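Local coordinates for protein fusolin (Unidentified entomopoxvirus, PDB 4OW5) that builds the crystalline viral spindles that enhance virulence and carries a chitin-binding domain of the lytic polysaccharide monooxygenase type, probably acting on chitin, at residues P89-A94 with D107-D112; A36-V41 with Y61-D66; T5-R10 with V132-E137; F136-T141 with L194-T199. All coordinates share one frame; numbering follows the deposited sequence.

Contact 1: residues P89-A94 with D107-D112; sequences PNYLCA and DKTGMD. With EDO (1,2-ethanediol), chain H.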
loop_
_atom_site.group_PDB
_atom_site.type_symbol
_atom_site.label_atom_id
_atom_site.label_comp_id
_atom_site.label_asym_id
_atom_site.label_seq_id
_atom_site.Cartn_x
_atom_site.Cartn_y
_atom_site.Cartn_z
ATOM N N PRO A 89 12.780 23.373 13.828
ATOM C CA PRO A 89 12.514 23.876 12.477
ATOM C C PRO A 89 12.634 22.787 11.417
ATOM O O PRO A 89 11.951 22.854 10.405
ATOM C CB PRO A 89 13.559 24.971 12.305
ATOM C CG PRO A 89 14.686 24.570 13.176
ATOM C CD PRO A 89 14.026 23.937 14.371
ATOM N N ASN A 90 13.499 21.790 11.637
ATOM C CA ASN A 90 13.676 20.710 10.682
ATOM C C ASN A 90 14.269 19.514 11.440
ATOM O O ASN A 90 14.432 19.614 12.660
ATOM C CB ASN A 90 14.527 21.191 9.510
ATOM C CG ASN A 90 15.701 22.020 9.941
ATOM O OD1 ASN A 90 16.528 21.574 10.732
ATOM N ND2 ASN A 90 15.777 23.259 9.494
ATOM N N TYR A 91 14.472 18.374 10.771
ATOM C CA TYR A 91 14.930 17.132 11.425
ATOM C C TYR A 91 13.953 16.789 12.560
ATOM O O TYR A 91 14.330 16.606 13.725
ATOM C CB TYR A 91 16.367 17.267 11.926
ATOM C CG TYR A 91 17.382 17.326 10.809
ATOM C CD1 TYR A 91 17.607 16.231 9.991
ATOM C CD2 TYR A 91 18.055 18.505 10.513
ATOM C CE1 TYR A 91 18.572 16.260 8.993
ATOM C CE2 TYR A 91 18.951 18.578 9.440
ATOM C CZ TYR A 91 19.239 17.437 8.712
ATOM O OH TYR A 91 20.191 17.423 7.722
ATOM N N LEU A 92 12.667 16.754 12.207
ATOM C CA LEU A 92 11.594 16.550 13.157
ATOM C C LEU A 92 11.671 15.202 13.886
ATOM O O LEU A 92 11.351 15.168 15.069
ATOM C CB LEU A 92 10.217 16.695 12.490
ATOM C CG LEU A 92 9.619 18.113 12.488
ATOM C CD1 LEU A 92 10.452 19.049 11.616
ATOM C CD2 LEU A 92 8.173 18.087 12.009
ATOM N N CYS A 93 12.058 14.099 13.214
ATOM C CA CYS A 93 12.103 12.808 13.900
ATOM C C CYS A 93 13.340 12.698 14.805
ATOM O O CYS A 93 13.393 11.761 15.599
ATOM C CB CYS A 93 12.039 11.656 12.902
ATOM S SG CYS A 93 10.522 11.636 11.891
ATOM N N ALA A 94 14.336 13.595 14.644
ATOM C CA ALA A 94 15.516 13.688 15.503
ATOM C C ALA A 94 15.315 14.720 16.623
ATOM O O ALA A 94 16.243 14.945 17.393
ATOM C CB ALA A 94 16.697 14.099 14.674
ATOM N N ASP A 107 23.706 14.066 17.733
ATOM C CA ASP A 107 23.214 14.002 16.358
ATOM C C ASP A 107 22.265 12.800 16.237
ATOM O O ASP A 107 22.699 11.655 16.367
ATOM C CB ASP A 107 24.355 13.907 15.356
ATOM C CG ASP A 107 23.898 13.989 13.906
ATOM O OD1 ASP A 107 22.763 13.542 13.606
ATOM O OD2 ASP A 107 24.667 14.491 13.075
ATOM N N LYS A 108 20.974 13.067 15.999
ATOM C CA LYS A 108 19.971 12.006 15.847
ATOM C C LYS A 108 19.364 12.043 14.449
ATOM O O LYS A 108 18.351 11.384 14.205
ATOM C CB LYS A 108 18.884 12.123 16.914
ATOM C CG LYS A 108 19.436 11.910 18.338
ATOM C CD LYS A 108 18.460 12.383 19.343
ATOM C CE LYS A 108 18.874 12.138 20.769
ATOM N NZ LYS A 108 18.954 13.436 21.481
ATOM N N THR A 109 20.017 12.738 13.517
ATOM C CA THR A 109 19.549 12.962 12.144
ATOM C C THR A 109 19.423 11.730 11.285
ATOM O O THR A 109 18.702 11.806 10.291
ATOM C CB THR A 109 20.373 13.989 11.394
ATOM O OG1 THR A 109 21.720 13.542 11.304
ATOM C CG2 THR A 109 20.293 15.339 12.024
ATOM N N GLY A 110 19.998 10.594 11.678
ATOM C CA GLY A 110 19.788 9.348 10.952
ATOM C C GLY A 110 18.322 8.959 10.969
ATOM O O GLY A 110 17.811 8.395 10.007
ATOM N N MET A 111 17.589 9.359 12.028
ATOM C CA MET A 111 16.167 9.041 12.155
ATOM C C MET A 111 15.296 9.840 11.186
ATOM O O MET A 111 14.122 9.501 11.049
ATOM C CB MET A 111 15.703 9.230 13.617
ATOM C CG MET A 111 16.373 8.222 14.588
ATOM S SD MET A 111 15.947 6.493 14.175
ATOM C CE MET A 111 17.193 5.584 15.112
ATOM N N ASP A 112 15.848 10.821 10.452
ATOM C CA ASP A 112 15.072 11.610 9.482
ATOM C C ASP A 112 15.360 11.210 8.030
ATOM O O ASP A 112 14.829 11.849 7.121
ATOM C CB ASP A 112 15.318 13.102 9.679
ATOM C CG ASP A 112 14.469 13.635 10.793
ATOM O OD1 ASP A 112 13.209 13.771 10.586
ATOM O OD2 ASP A 112 15.021 13.915 11.858
HETATM C C1 EDO H . 11.462 11.905 8.626
HETATM O O1 EDO H . 11.876 13.179 8.273
HETATM C C2 EDO H . 11.766 10.865 7.542
HETATM O O2 EDO H . 10.769 9.885 7.709
HETATM O O HOH W 1 22.266 14.783 8.390
HETATM O O HOH W 2 12.347 16.169 9.258
HETATM O O HOH W 3 16.874 15.295 20.452
#
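The Tyr91 ring carries the methyl of Thr109 on one face and has Asp112 OD2 at its edge, in plane. Thr109 CG2 sits 3.7 Å from the centroid of the Tyr91 ring, 20° off the ring normal. This is a CH-pi contact, displaced toward the CD1 and CE1 rim. With OG1 between the backbone N and the carbonyl carbon (chi1 61°), CG2 is anti to the carbonyl carbon and faces the ring. Thr109 N donates to Asp107 OD1 at 2.9 Å, closing an Asx turn at the start of the 3-10 segment 109-112.

The second flat group, the Asp112 carboxylate, grips the backbone of 89-94. Cys93 N donates to Asp112 OD1 at 2.9 Å, on the syn lone pair and fairly straight (159°). A water and a bound 1,2-ethanediol also donate to OD1, giving it three donors, while Asp112 OD2 has a weak bond from Ala94 N and sits close to Tyr91 O. The same water accepts from Leu92 N. Ala94 CB packs on Lys108 O at 3.2 Å.

Both segments lie in the long loop between helix 80-87 and strand 120-123. Cys93 ties this loop to strand 223-234 by its disulfide with Cys228. On the helical side, Met111 packs on Cys14 of helix 10-17 and on Met62 and Phe63 of helix 52-64, while Asp107 forms a salt bridge with Lys44 of helix 32-47.

Contact 2: residues A36-V41 with Y61-D66; sequences AAYQNV and YMFQQD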
loop_
_atom_site.group_PDB
_atom_site.type_symbol
_atom_site.label_atom_id
_atom_site.label_comp_id
_atom_site.label_asym_id
_atom_site.label_seq_id
_atom_site.Cartn_x
_atom_site.Cartn_y
_atom_site.Cartn_z
ATOM N N ALA A 36 20.388 1.818 8.269
ATOM C CA ALA A 36 20.716 3.017 7.476
ATOM C C ALA A 36 20.818 4.261 8.348
ATOM O O ALA A 36 21.692 5.073 8.105
ATOM C CB ALA A 36 19.654 3.254 6.408
ATOM N N ALA A 37 19.907 4.435 9.312
ATOM C CA ALA A 37 19.928 5.595 10.237
ATOM C C ALA A 37 21.237 5.595 11.019
ATOM O O ALA A 37 21.925 6.611 11.088
ATOM C CB ALA A 37 18.736 5.524 11.190
ATOM N N TYR A 38 21.602 4.417 11.571
ATOM C CA TYR A 38 22.838 4.238 12.319
ATOM C C TYR A 38 24.057 4.598 11.441
ATOM O O TYR A 38 24.898 5.418 11.820
ATOM C CB TYR A 38 22.944 2.789 12.819
ATOM C CG TYR A 38 24.167 2.519 13.669
ATOM C CD1 TYR A 38 25.428 2.393 13.094
ATOM C CD2 TYR A 38 24.063 2.390 15.049
ATOM C CE1 TYR A 38 26.553 2.128 13.875
ATOM C CE2 TYR A 38 25.173 2.138 15.836
ATOM C CZ TYR A 38 26.412 1.958 15.239
ATOM O OH TYR A 38 27.487 1.711 16.034
ATOM N N GLN A 39 24.118 3.988 10.286
ATOM C CA GLN A 39 25.238 4.156 9.352
ATOM C C GLN A 39 25.342 5.562 8.783
ATOM O O GLN A 39 26.460 6.014 8.523
ATOM C CB GLN A 39 25.192 3.101 8.252
ATOM C CG GLN A 39 25.545 1.738 8.877
ATOM C CD GLN A 39 25.490 0.540 7.966
ATOM O OE1 GLN A 39 25.069 0.606 6.813
ATOM N NE2 GLN A 39 25.961 -0.590 8.471
ATOM N N ASN A 40 24.249 6.301 8.681
ATOM C CA ASN A 40 24.357 7.669 8.221
ATOM C C ASN A 40 25.125 8.504 9.243
ATOM O O ASN A 40 26.018 9.276 8.875
ATOM C CB ASN A 40 22.980 8.313 7.967
ATOM C CG ASN A 40 22.721 8.588 6.511
ATOM O OD1 ASN A 40 23.191 7.870 5.632
ATOM N ND2 ASN A 40 22.087 9.694 6.206
ATOM N N VAL A 41 24.804 8.330 10.517
ATOM C CA VAL A 41 25.486 9.092 11.572
ATOM C C VAL A 41 26.935 8.615 11.685
ATOM O O VAL A 41 27.835 9.439 11.748
ATOM C CB VAL A 41 24.744 8.999 12.901
ATOM C CG1 VAL A 41 25.567 9.650 14.014
ATOM C CG2 VAL A 41 23.370 9.660 12.775
ATOM N N TYR A 61 24.772 6.581 20.467
ATOM C CA TYR A 61 24.112 7.589 21.308
ATOM C C TYR A 61 22.719 7.903 20.760
ATOM O O TYR A 61 21.764 8.069 21.523
ATOM C CB TYR A 61 24.952 8.866 21.394
ATOM C CG TYR A 61 24.328 9.988 22.190
ATOM C CD1 TYR A 61 23.523 10.939 21.572
ATOM C CD2 TYR A 61 24.679 10.203 23.516
ATOM C CE1 TYR A 61 22.998 12.008 22.280
ATOM C CE2 TYR A 61 24.147 11.267 24.244
ATOM C CZ TYR A 61 23.340 12.192 23.611
ATOM O OH TYR A 61 22.858 13.271 24.305
ATOM N N MET A 62 22.597 7.979 19.443
ATOM C CA MET A 62 21.292 8.224 18.810
ATOM C C MET A 62 20.269 7.118 19.199
ATOM O O MET A 62 19.104 7.413 19.477
ATOM C CB MET A 62 21.491 8.311 17.286
ATOM C CG MET A 62 20.222 8.291 16.509
ATOM S SD MET A 62 20.420 8.410 14.700
ATOM C CE MET A 62 21.553 7.160 14.417
ATOM N N PHE A 63 20.689 5.858 19.210
ATOM C CA PHE A 63 19.789 4.747 19.575
ATOM C C PHE A 63 19.528 4.641 21.096
ATOM O O PHE A 63 18.383 4.398 21.531
ATOM C CB PHE A 63 20.379 3.405 19.089
ATOM C CG PHE A 63 20.126 3.047 17.652
ATOM C CD1 PHE A 63 20.372 3.951 16.640
ATOM C CD2 PHE A 63 19.790 1.758 17.300
ATOM C CE1 PHE A 63 20.161 3.601 15.303
ATOM C CE2 PHE A 63 19.659 1.390 15.972
ATOM C CZ PHE A 63 19.784 2.327 14.987
ATOM N N GLN A 64 20.605 4.735 21.889
ATOM C CA GLN A 64 20.543 4.654 23.352
ATOM C C GLN A 64 19.681 5.731 23.949
ATOM O O GLN A 64 19.029 5.474 24.962
ATOM C CB GLN A 64 21.949 4.769 23.954
ATOM C CG GLN A 64 22.009 4.636 25.499
ATOM C CD GLN A 64 23.154 5.361 26.164
ATOM O OE1 GLN A 64 23.484 6.501 25.832
ATOM N NE2 GLN A 64 23.665 4.787 27.244
ATOM N N GLN A 65 19.666 6.941 23.362
ATOM C CA GLN A 65 18.895 8.069 23.920
ATOM C C GLN A 65 17.486 8.121 23.366
ATOM O O GLN A 65 16.979 9.208 23.114
ATOM C CB GLN A 65 19.635 9.386 23.622
ATOM C CG GLN A 65 20.977 9.487 24.347
ATOM C CD GLN A 65 20.796 9.630 25.838
ATOM O OE1 GLN A 65 20.205 10.593 26.336
ATOM N NE2 GLN A 65 21.168 8.624 26.589
ATOM N N ASP A 66 16.813 6.974 23.268
ATOM C CA ASP A 66 15.474 6.892 22.703
ATOM C C ASP A 66 14.433 7.594 23.576
ATOM O O ASP A 66 13.404 7.924 23.054
ATOM C CB ASP A 66 15.065 5.432 22.427
ATOM C CG ASP A 66 14.974 4.471 23.609
ATOM O OD1 ASP A 66 15.414 4.845 24.740
ATOM O OD2 ASP A 66 14.519 3.348 23.403
#
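Tyr38 and Met62 both set CG anti to their backbone N (chi1 169° for Met62), while Phe63 has CG anti to its carbonyl carbon, which turns its ring face toward the edge of Tyr38. The Met62 chain runs straight until chi3, where it bends at 52°. That last bend delivers the methyl CE to the backbone of the other helix. Met62 CE lies 3.4 Å from Ala37 O and 3.8 Å from Tyr38 CA. Val41 CG2 meets Met62 CE at 3.5 Å, tighter than usual for two carbons, and also lies 3.7 Å from Met62 SD. The thioether tip is thus held among Ala37, Tyr38 and Val41.

Helices 32-47 and 52-64 follow each other in the chain and pack together within the monooxygenase domain, and this is plain apolar packing between them. It lies away from the metal sites.

Next to the methionine, the two aromatic rings make a T-shaped pair. The edge of Tyr38 points at the face of Phe63, with centroids 5.7 Å apart and planes at 84°. Tyr38 CD2 stands over the rim of that face rather than its centre. Tyr38 CB also touches Phe63 CE1 at 3.8 Å. The hydroxyl of Tyr38 bonds to Pro24 O. Phe63 further meets the ring of Phe20 and packs on Cys14 of helix 10-17. On helix 32-47, Asn40 is hydrogen-bonded through both OD1 and ND2 to the second subunit, at Ile245 N and Asp243 O.

Contact 3: residues T5-R10 with V132-E137; sequences TFPIAR and VPIEFE. With EDO (1,2-ethanediol), chain H.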
loop_
_atom_site.group_PDB
_atom_site.type_symbol
_atom_site.label_atom_id
_atom_site.label_comp_id
_atom_site.label_asym_id
_atom_site.label_seq_id
_atom_site.Cartn_x
_atom_site.Cartn_y
_atom_site.Cartn_z
ATOM N N THR A 5 5.196 4.207 23.116
ATOM C CA THR A 5 5.263 2.745 23.101
ATOM C C THR A 5 4.152 2.193 22.246
ATOM O O THR A 5 4.308 1.102 21.722
ATOM C CB THR A 5 5.284 2.128 24.468
ATOM O OG1 THR A 5 4.265 2.718 25.261
ATOM C CG2 THR A 5 6.651 2.239 25.103
ATOM N N PHE A 6 3.054 2.903 22.084
ATOM C CA PHE A 6 2.004 2.425 21.163
ATOM C C PHE A 6 1.325 3.593 20.479
ATOM O O PHE A 6 0.686 4.363 21.186
ATOM C CB PHE A 6 0.939 1.548 21.842
ATOM C CG PHE A 6 0.064 0.928 20.778
ATOM C CD1 PHE A 6 0.580 -0.013 19.906
ATOM C CD2 PHE A 6 -1.224 1.398 20.549
ATOM C CE1 PHE A 6 -0.144 -0.445 18.812
ATOM C CE2 PHE A 6 -1.998 0.885 19.499
ATOM C CZ PHE A 6 -1.448 -0.050 18.644
ATOM N N PRO A 7 1.397 3.732 19.129
ATOM C CA PRO A 7 2.213 2.930 18.177
ATOM C C PRO A 7 3.687 3.196 18.464
ATOM O O PRO A 7 4.041 4.343 18.707
ATOM C CB PRO A 7 1.799 3.447 16.786
ATOM C CG PRO A 7 0.776 4.477 16.985
ATOM C CD PRO A 7 0.729 4.852 18.456
ATOM N N ILE A 8 4.517 2.173 18.454
ATOM C CA ILE A 8 5.928 2.288 18.854
ATOM C C ILE A 8 6.639 3.395 18.082
ATOM O O ILE A 8 6.491 3.494 16.854
ATOM C CB ILE A 8 6.673 0.938 18.764
ATOM C CG1 ILE A 8 8.027 1.018 19.491
ATOM C CG2 ILE A 8 6.826 0.404 17.345
ATOM C CD1 ILE A 8 8.747 -0.363 19.685
ATOM N N ALA A 9 7.361 4.278 18.817
ATOM C CA ALA A 9 8.081 5.364 18.170
ATOM C C ALA A 9 9.215 4.768 17.305
ATOM O O ALA A 9 9.772 3.719 17.640
ATOM C CB ALA A 9 8.668 6.312 19.196
ATOM N N ARG A 10 9.558 5.451 16.219
ATOM C CA ARG A 10 10.596 5.013 15.280
ATOM C C ARG A 10 11.918 4.698 15.974
ATOM O O ARG A 10 12.504 3.629 15.743
ATOM C CB ARG A 10 10.828 6.098 14.224
ATOM C CG ARG A 10 11.745 5.684 13.117
ATOM C CD ARG A 10 11.917 6.839 12.155
ATOM N NE ARG A 10 10.732 7.009 11.309
ATOM C CZ ARG A 10 10.648 7.895 10.331
ATOM N NH1 ARG A 10 11.673 8.692 10.060
ATOM N NH2 ARG A 10 9.546 7.975 9.591
ATOM N N VAL A 132 -10.267 5.482 12.774
ATOM C CA VAL A 132 -9.997 4.299 13.595
ATOM C C VAL A 132 -9.487 4.785 14.942
ATOM O O VAL A 132 -8.426 5.428 14.991
ATOM C CB VAL A 132 -8.967 3.340 12.935
ATOM C CG1 VAL A 132 -8.588 2.206 13.874
ATOM C CG2 VAL A 132 -9.500 2.769 11.632
ATOM N N PRO A 133 -10.183 4.502 16.055
ATOM C CA PRO A 133 -9.618 4.897 17.356
ATOM C C PRO A 133 -8.416 4.058 17.736
ATOM O O PRO A 133 -8.454 2.841 17.596
ATOM C CB PRO A 133 -10.757 4.636 18.329
ATOM C CG PRO A 133 -11.532 3.557 17.711
ATOM C CD PRO A 133 -11.461 3.784 16.218
ATOM N N ILE A 134 -7.338 4.698 18.166
ATOM C CA ILE A 134 -6.205 3.979 18.712
ATOM C C ILE A 134 -5.984 4.514 20.112
ATOM O O ILE A 134 -6.011 5.725 20.319
ATOM C CB ILE A 134 -4.920 3.986 17.850
ATOM C CG1 ILE A 134 -4.086 5.252 17.979
ATOM C CG2 ILE A 134 -5.243 3.645 16.413
ATOM C CD1 ILE A 134 -2.731 5.173 17.215
ATOM N N GLU A 135 -5.695 3.623 21.053
ATOM C CA GLU A 135 -5.365 4.078 22.374
ATOM C C GLU A 135 -3.840 4.262 22.454
ATOM O O GLU A 135 -3.104 3.304 22.604
ATOM C CB GLU A 135 -5.897 3.156 23.458
ATOM C CG GLU A 135 -5.700 3.749 24.836
ATOM C CD GLU A 135 -6.008 2.787 25.961
ATOM O OE1 GLU A 135 -5.360 1.715 26.024
ATOM O OE2 GLU A 135 -6.808 3.158 26.848
ATOM N N PHE A 136 -3.402 5.496 22.368
ATOM C CA PHE A 136 -2.014 5.874 22.491
ATOM C C PHE A 136 -1.480 5.508 23.852
ATOM O O PHE A 136 -2.174 5.704 24.851
ATOM C CB PHE A 136 -1.809 7.395 22.284
ATOM C CG PHE A 136 -1.752 7.832 20.851
ATOM C CD1 PHE A 136 -0.545 7.918 20.189
ATOM C CD2 PHE A 136 -2.909 8.178 20.168
ATOM C CE1 PHE A 136 -0.483 8.352 18.869
ATOM C CE2 PHE A 136 -2.850 8.588 18.835
ATOM C CZ PHE A 136 -1.636 8.698 18.205
ATOM N N GLU A 137 -0.250 5.011 23.900
ATOM C CA GLU A 137 0.477 4.772 25.146
ATOM C C GLU A 137 1.832 5.443 25.020
ATOM O O GLU A 137 2.590 5.173 24.071
ATOM C CB GLU A 137 0.618 3.263 25.475
ATOM C CG GLU A 137 1.134 3.042 26.886
ATOM C CD GLU A 137 1.516 1.620 27.247
ATOM O OE1 GLU A 137 2.372 1.045 26.539
ATOM O OE2 GLU A 137 1.032 1.109 28.284
HETATM C C1 EDO H . 11.462 11.905 8.626
HETATM O O1 EDO H . 11.876 13.179 8.273
HETATM C C2 EDO H . 11.766 10.865 7.542
HETATM O O2 EDO H . 10.769 9.885 7.709
#
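Glu137 lies across from Thr5 and Phe6, and its side chain can be followed outward. Glu137 CB packs 4.0 Å from Phe6 CB. Glu137 CG, anti to the backbone N (chi1 -169°), passes 3.5 Å from Thr5 OG1. At the tip, Glu137 OE1 accepts from Thr5 OG1 at 2.8 Å, on its anti side and out of the carboxylate plane. Gln188 N also donates to OE1, and OE2 bonds Ser187 OG.

The backbone beneath forms a classic beta bulge. Glu137 O takes two donors, Thr5 N at 2.9 Å and Phe6 N at 3.1 Å. Glu137 N returns a bond to Phe6 O at 2.9 Å. Phe6 swings its ring edge toward Glu135 O, with Phe6 CD2 3.4 Å from that oxygen, in the ring plane. A cis peptide bond precedes Pro7. Pro7 CG touches Ile134 CD1 at 3.6 Å, and Pro7 CD lies near Phe136 CE1.

The bulge ends the pairing of strand 2-6, an outer strand of its sheet, with strand 131-140. Ile134, Phe136 and Pro7 pack on Leu211 of strand 209-217, in the other sheet. Phe6 meets Tyr348 of the second subunit.

Contact 4: residues F136-T141 with L194-T199; sequences FEFCPT and LVYRTT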
loop_
_atom_site.group_PDB
_atom_site.type_symbol
_atom_site.label_atom_id
_atom_site.label_comp_id
_atom_site.label_asym_id
_atom_site.label_seq_id
_atom_site.Cartn_x
_atom_site.Cartn_y
_atom_site.Cartn_z
ATOM N N PHE A 136 -3.402 5.496 22.368
ATOM C CA PHE A 136 -2.014 5.874 22.491
ATOM C C PHE A 136 -1.480 5.508 23.852
ATOM O O PHE A 136 -2.174 5.704 24.851
ATOM C CB PHE A 136 -1.809 7.395 22.284
ATOM C CG PHE A 136 -1.752 7.832 20.851
ATOM C CD1 PHE A 136 -0.545 7.918 20.189
ATOM C CD2 PHE A 136 -2.909 8.178 20.168
ATOM C CE1 PHE A 136 -0.483 8.352 18.869
ATOM C CE2 PHE A 136 -2.850 8.588 18.835
ATOM C CZ PHE A 136 -1.636 8.698 18.205
ATOM N N GLU A 137 -0.250 5.011 23.900
ATOM C CA GLU A 137 0.477 4.772 25.146
ATOM C C GLU A 137 1.832 5.443 25.020
ATOM O O GLU A 137 2.590 5.173 24.071
ATOM C CB GLU A 137 0.618 3.263 25.475
ATOM C CG GLU A 137 1.134 3.042 26.886
ATOM C CD GLU A 137 1.516 1.620 27.247
ATOM O OE1 GLU A 137 2.372 1.045 26.539
ATOM O OE2 GLU A 137 1.032 1.109 28.284
ATOM N N PHE A 138 2.085 6.408 25.884
ATOM C CA PHE A 138 3.357 7.103 25.961
ATOM C C PHE A 138 4.007 6.687 27.294
ATOM O O PHE A 138 3.382 6.786 28.360
ATOM C CB PHE A 138 3.169 8.607 25.827
ATOM C CG PHE A 138 4.478 9.326 25.632
ATOM C CD1 PHE A 138 5.239 9.718 26.719
ATOM C CD2 PHE A 138 4.962 9.594 24.355
ATOM C CE1 PHE A 138 6.483 10.324 26.535
ATOM C CE2 PHE A 138 6.166 10.268 24.181
ATOM C CZ PHE A 138 6.933 10.608 25.277
ATOM N N CYS A 139 5.226 6.208 27.206
ATOM C CA CYS A 139 6.002 5.633 28.290
ATOM C C CYS A 139 6.953 6.665 28.892
ATOM O O CYS A 139 7.996 6.944 28.294
ATOM C CB CYS A 139 6.758 4.423 27.753
ATOM S SG CYS A 139 7.709 3.499 28.983
ATOM N N PRO A 140 6.649 7.218 30.092
ATOM C CA PRO A 140 7.591 8.172 30.699
ATOM C C PRO A 140 8.634 7.414 31.501
ATOM O O PRO A 140 8.278 6.677 32.413
ATOM C CB PRO A 140 6.697 9.017 31.596
ATOM C CG PRO A 140 5.611 8.051 32.043
ATOM C CD PRO A 140 5.473 7.002 30.965
ATOM N N THR A 141 9.907 7.537 31.140
ATOM C CA THR A 141 10.959 6.905 31.917
ATOM C C THR A 141 11.235 7.779 33.165
ATOM O O THR A 141 11.755 7.273 34.155
ATOM C CB THR A 141 12.185 6.656 31.063
ATOM O OG1 THR A 141 12.711 7.885 30.606
ATOM C CG2 THR A 141 11.882 5.755 29.879
ATOM N N LEU A 194 3.621 3.887 35.695
ATOM C CA LEU A 194 2.662 4.869 35.183
ATOM C C LEU A 194 2.937 5.119 33.689
ATOM O O LEU A 194 4.088 5.123 33.260
ATOM C CB LEU A 194 2.747 6.195 35.949
ATOM C CG LEU A 194 2.369 6.171 37.438
ATOM C CD1 LEU A 194 2.589 7.515 38.056
ATOM C CD2 LEU A 194 0.947 5.740 37.626
ATOM N N VAL A 195 1.887 5.304 32.915
ATOM C CA VAL A 195 1.948 5.636 31.491
ATOM C C VAL A 195 0.977 6.776 31.231
ATOM O O VAL A 195 0.100 7.050 32.058
ATOM C CB VAL A 195 1.615 4.413 30.588
ATOM C CG1 VAL A 195 2.707 3.347 30.655
ATOM C CG2 VAL A 195 0.250 3.814 30.925
ATOM N N TYR A 196 1.105 7.406 30.078
ATOM C CA TYR A 196 0.137 8.351 29.559
ATOM C C TYR A 196 -0.649 7.596 28.517
ATOM O O TYR A 196 -0.033 7.038 27.607
ATOM C CB TYR A 196 0.773 9.571 28.941
ATOM C CG TYR A 196 1.476 10.478 29.914
ATOM C CD1 TYR A 196 0.779 11.443 30.609
ATOM C CD2 TYR A 196 2.858 10.482 30.012
ATOM C CE1 TYR A 196 1.423 12.317 31.478
ATOM C CE2 TYR A 196 3.516 11.332 30.891
ATOM C CZ TYR A 196 2.792 12.231 31.648
ATOM O OH TYR A 196 3.460 13.081 32.487
ATOM N N ARG A 197 -1.975 7.518 28.661
ATOM C CA ARG A 197 -2.844 6.858 27.675
ATOM C C ARG A 197 -4.009 7.712 27.284
ATOM O O ARG A 197 -4.645 8.284 28.149
ATOM C CB ARG A 197 -3.431 5.555 28.181
ATOM C CG ARG A 197 -2.509 4.418 28.330
ATOM C CD ARG A 197 -3.296 3.116 28.469
ATOM N NE ARG A 197 -4.281 3.114 29.556
ATOM C CZ ARG A 197 -4.102 2.621 30.788
ATOM N NH1 ARG A 197 -2.947 2.074 31.133
ATOM N NH2 ARG A 197 -5.086 2.663 31.676
ATOM N N THR A 198 -4.357 7.714 26.004
ATOM C CA THR A 198 -5.517 8.445 25.492
ATOM C C THR A 198 -5.977 7.802 24.179
ATOM O O THR A 198 -5.148 7.306 23.447
ATOM C CB THR A 198 -5.168 9.952 25.292
ATOM O OG1 THR A 198 -6.362 10.701 25.154
ATOM C CG2 THR A 198 -4.256 10.219 24.096
ATOM N N THR A 199 -7.269 7.869 23.868
ATOM C CA THR A 199 -7.819 7.414 22.602
ATOM C C THR A 199 -7.982 8.609 21.706
ATOM O O THR A 199 -8.592 9.614 22.096
ATOM C CB THR A 199 -9.136 6.658 22.783
ATOM O OG1 THR A 199 -8.867 5.499 23.556
ATOM C CG2 THR A 199 -9.742 6.203 21.447
HETATM O O HOH W 4 -1.047 0.368 29.592
#
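Phe138 and Tyr196 form the straightest pair of backbone bonds here. Phe138 N donates to Tyr196 O at 2.8 Å, and Tyr196 N donates to Phe138 O at 2.9 Å, both at 175°. One hydrogen-bonded pair further along, Phe136 N gives a short but bent bond to Thr198 O (2.7 Å, 131°). Thr198 N returns a longer one to Phe136 O at 3.2 Å. Between these pairs Glu137 faces Arg197 as a non-hydrogen-bonded pair. A CA-H...O contact lies there, with Arg197 CA 3.1 Å from Phe136 O.

The charged ends of Glu137 and Arg197 do not touch. A water bridges them, donating to Glu137 OE2 at 2.6 Å and accepting from Arg197 NH1, which also bonds Gln182 O. Glu137 OE2 is shared with Ser187 OG. On the same side Val195 CG1 lies against Glu137 OE2.

The other side carries Phe136, Phe138, Tyr196 and Thr198. Phe138 and Tyr196 lie side by side and point the same way, their CB atoms 4.0 Å apart. Pro140 reaches across at an angle, with Pro140 CB near Tyr196 CE2 and Pro140 CD 3.3 Å from Leu194 O. The Tyr196 hydroxyl bonds Glu145 OE2. The Tyr196 side chain lies close to that of His144, a residue that binds copper or zinc in another structure of this protein.

Strands 131-140 and 194-203 are the two inner strands of a four-stranded antiparallel sheet, between 2-6 and 180-182. Phe138 and Tyr196 project toward the second sheet, as in a fibronectin type III-like sandwich. Both meet Phe149 of strand 147-154 edge-to-face.

From the N terminus, strand 2-6 opens contact 3, which closes only when the chain returns along strand 131-140. The long excursion between them holds contacts 1 and 2. Contact 2 closes first, joining helices 32-47 and 52-64. Contact 1 follows in series, folding the loop after helix 80-87 back on itself. The two touch through Lys108, Gly110 and Met111 of contact 1. Arg10 of contact 3 bonds the same ethanediol as Asp112 and probably Met111 O, linking the start of helix 10-17 to the loop of contact 1. Contact 4 begins where contact 3 ends, sharing Phe136 and Glu137. It closes the 52-residue excursion through strands 147-154, 170-176 and 180-182 and adds strand 194-203 to the same sheet.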